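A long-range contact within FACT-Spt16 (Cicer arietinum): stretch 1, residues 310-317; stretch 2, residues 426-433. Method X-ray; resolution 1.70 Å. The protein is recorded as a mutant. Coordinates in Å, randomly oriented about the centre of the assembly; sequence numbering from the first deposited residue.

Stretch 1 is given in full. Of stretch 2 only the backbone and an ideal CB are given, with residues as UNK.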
# COMPACT_ATOMS: atom_id res chain seq x y z
N CYS A 310 -4.40 3.92 -2.93
CA CYS A 310 -3.80 2.93 -3.81
C CYS A 310 -4.77 1.81 -4.17
O CYS A 310 -5.78 1.59 -3.50
CB CYS A 310 -2.57 2.29 -3.14
SG CYS A 310 -1.22 3.43 -2.79
N SER A 311 -4.43 1.10 -5.24
CA SER A 311 -5.15 -0.09 -5.66
C SER A 311 -4.14 -0.98 -6.35
O SER A 311 -3.03 -0.53 -6.65
CB SER A 311 -6.31 0.26 -6.62
OG SER A 311 -5.81 0.84 -7.82
N ASN A 312 -4.51 -2.22 -6.61
CA ASN A 312 -3.56 -3.13 -7.23
C ASN A 312 -4.26 -4.22 -8.01
O ASN A 312 -5.35 -4.65 -7.64
CB ASN A 312 -2.71 -3.81 -6.17
CG ASN A 312 -1.53 -4.53 -6.78
OD1 ASN A 312 -0.76 -3.93 -7.53
ND2 ASN A 312 -1.40 -5.81 -6.49
N ILE A 313 -3.62 -4.68 -9.09
CA ILE A 313 -4.10 -5.88 -9.78
C ILE A 313 -2.88 -6.59 -10.32
O ILE A 313 -1.85 -5.97 -10.57
CB ILE A 313 -5.09 -5.53 -10.92
CG1 ILE A 313 -5.91 -6.75 -11.34
CG2 ILE A 313 -4.34 -4.98 -12.14
CD1 ILE A 313 -6.84 -6.45 -12.52
N ALA A 314 -2.96 -7.91 -10.45
CA ALA A 314 -1.88 -8.66 -11.07
C ALA A 314 -2.52 -9.83 -11.78
O ALA A 314 -3.45 -10.45 -11.25
CB ALA A 314 -0.87 -9.16 -10.04
N ARG A 315 -2.03 -10.11 -12.99
CA ARG A 315 -2.53 -11.24 -13.78
C ARG A 315 -1.36 -11.98 -14.38
O ARG A 315 -0.30 -11.41 -14.60
CB ARG A 315 -3.44 -10.73 -14.91
CG ARG A 315 -4.75 -10.10 -14.43
CD ARG A 315 -5.70 -11.16 -13.87
NE ARG A 315 -6.98 -10.57 -13.44
CZ ARG A 315 -7.25 -10.18 -12.20
NH1 ARG A 315 -6.33 -10.29 -11.24
NH2 ARG A 315 -8.45 -9.68 -11.90
N THR A 316 -1.56 -13.27 -14.62
CA THR A 316 -0.56 -14.08 -15.31
C THR A 316 -1.18 -14.60 -16.60
O THR A 316 -2.33 -15.06 -16.61
CB THR A 316 -0.13 -15.25 -14.44
OG1 THR A 316 0.43 -14.74 -13.24
CG2 THR A 316 0.91 -16.10 -15.16
N PHE A 317 -0.43 -14.51 -17.69
CA PHE A 317 -0.90 -14.99 -18.98
C PHE A 317 -0.03 -16.15 -19.41
O PHE A 317 1.17 -16.17 -19.17
CB PHE A 317 -0.90 -13.86 -20.00
CG PHE A 317 -1.67 -12.66 -19.55
CD1 PHE A 317 -3.06 -12.61 -19.68
CD2 PHE A 317 -1.02 -11.59 -18.96
CE1 PHE A 317 -3.77 -11.51 -19.25
CE2 PHE A 317 -1.74 -10.48 -18.52
CZ PHE A 317 -3.11 -10.45 -18.66
N UNK A 426 7.19 -18.68 -12.22
CA UNK A 426 6.33 -18.28 -11.12
C UNK A 426 4.97 -17.85 -11.69
O UNK A 426 4.84 -17.65 -12.90
CB UNK A 426 6.97 -17.15 -10.31
N UNK A 427 3.97 -17.75 -10.82
CA UNK A 427 2.63 -17.29 -11.20
C UNK A 427 2.13 -16.34 -10.13
O UNK A 427 2.48 -16.50 -8.96
CB UNK A 427 1.66 -18.46 -11.38
N UNK A 428 1.30 -15.38 -10.52
CA UNK A 428 0.80 -14.36 -9.59
C UNK A 428 -0.60 -13.89 -9.95
O UNK A 428 -0.90 -13.61 -11.12
CB UNK A 428 1.75 -13.16 -9.56
N UNK A 429 -1.46 -13.80 -8.94
CA UNK A 429 -2.78 -13.22 -9.08
C UNK A 429 -2.99 -12.20 -7.98
O UNK A 429 -2.73 -12.49 -6.81
CB UNK A 429 -3.86 -14.30 -9.04
N UNK A 430 -3.46 -11.01 -8.34
CA UNK A 430 -3.80 -10.02 -7.31
C UNK A 430 -5.05 -9.27 -7.67
O UNK A 430 -5.29 -8.94 -8.84
CB UNK A 430 -2.65 -9.03 -7.10
N UNK A 431 -5.86 -8.99 -6.65
CA UNK A 431 -7.00 -8.10 -6.79
C UNK A 431 -7.15 -7.19 -5.60
O UNK A 431 -6.62 -7.47 -4.52
CB UNK A 431 -8.28 -8.91 -6.99
N UNK A 432 -7.91 -6.10 -5.77
CA UNK A 432 -8.23 -5.20 -4.66
C UNK A 432 -9.65 -5.49 -4.21
O UNK A 432 -10.57 -5.54 -5.03
CB UNK A 432 -8.07 -3.73 -5.06
N UNK A 433 -9.84 -5.74 -2.92
CA UNK A 433 -11.18 -6.08 -2.44
C UNK A 433 -11.60 -5.16 -1.30
O UNK A 433 -10.76 -4.71 -0.52
CB UNK A 433 -11.23 -7.54 -1.98

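Stretch 2 is extended throughout and runs roughly antiparallel to strand 313-317, so its positions can be read against stretch 1 in reverse order. At position 426 the ideal CB has nothing of stretch 1 within 5.5 Å, so this contact sets no preference; the residue is Ser426, which takes no part in it.

Position 427 points sideways, its ideal CB 4.3 Å from Thr316 OG1. The methyl CG2 of Thr316 offers an apolar patch that a medium or long aliphatic chain could reach. Leu427 does so, its CD2 lying 3.7 Å from Thr316 CG2.

At 428 the ideal CB sits 4.2 Å from Thr316 OG1 and 4.8 Å from Ala314 CB. The hydroxyl needs no side-chain partner here, because Thr316 OG1 donates to the backbone O of this position at 2.7 Å. An aliphatic residue able to cover the small Ala314 methyl would suit. Leu428, with chi1 t, brings CD2 to 3.8 Å from Ala314 CB.

Position 429 points away, its ideal CB 5.2 Å from Arg315 NH1. A short side chain would be tolerated, while a longer apolar one could turn back against the aliphatic part of the arginine. Leu429 does the latter, with CD2 4.2 Å from Arg315 CD.

Position 430 is the tightest: the ideal CB is 3.4 Å from Ala314 CB and 3.5 Å from Asn312 ND2. Glycine or alanine would fit most easily, and the residue is Ala430. Its backbone pairs with Ala314 in both directions, Ala314 N to Ala430 O and Ala430 N to Ala314 O, each 3.0 Å. Arg315 NH1 adds a weak hydrogen bond to Ala430 O at 2.9 Å, and also donates to Ala314 O at 2.9 Å, which steadies the guanidinium beside the bridge.

At 431 CA-to-CB points away, yet Arg315 NH1 is 4.9 Å from the ideal CB. A positive charge so near favours an acidic residue, though a neutral acceptor such as asparagine could also serve. Asp431 forms a salt bridge: Arg315 NH2 donates to OD1 at 2.8 Å and nearly straight, while NH1 to OD2, at 3.4 Å, is weak.

Position 432 points toward stretch 1, with the ideal CB 3.9 Å from Asn312 O. That carbonyl invites a short donor, so serine or threonine would do. Thr432 OG1, with chi1 m, donates to Asn312 O at 2.8 Å.

Position 433 is out of reach, leaving the choice open; Ile433 makes no contact here.

Stretch 2, residues 426-433: SLLLADTI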
# COMPACT_ATOMS: atom_id res chain seq x y z
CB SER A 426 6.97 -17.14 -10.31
OG SER A 426 8.22 -17.56 -9.76
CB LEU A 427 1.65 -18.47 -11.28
CG LEU A 427 2.02 -19.64 -12.19
CD1 LEU A 427 1.08 -20.82 -11.93
CD2 LEU A 427 1.96 -19.25 -13.64
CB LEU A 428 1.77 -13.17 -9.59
CG LEU A 428 1.36 -12.01 -8.67
CD1 LEU A 428 1.43 -12.46 -7.22
CD2 LEU A 428 2.30 -10.84 -8.92
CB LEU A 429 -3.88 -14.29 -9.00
CG LEU A 429 -4.06 -15.17 -10.23
CD1 LEU A 429 -5.09 -16.25 -9.93
CD2 LEU A 429 -4.54 -14.32 -11.40
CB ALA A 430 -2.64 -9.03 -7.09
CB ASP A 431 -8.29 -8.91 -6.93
CG ASP A 431 -8.44 -9.55 -8.29
OD1 ASP A 431 -8.89 -8.85 -9.23
OD2 ASP A 431 -8.11 -10.73 -8.43
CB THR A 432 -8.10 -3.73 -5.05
OG1 THR A 432 -6.77 -3.52 -5.52
CG2 THR A 432 -8.34 -2.83 -3.85
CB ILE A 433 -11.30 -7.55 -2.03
CG1 ILE A 433 -10.61 -7.80 -0.70
CG2 ILE A 433 -10.77 -8.50 -3.13
CD1 ILE A 433 -10.89 -9.19 -0.16
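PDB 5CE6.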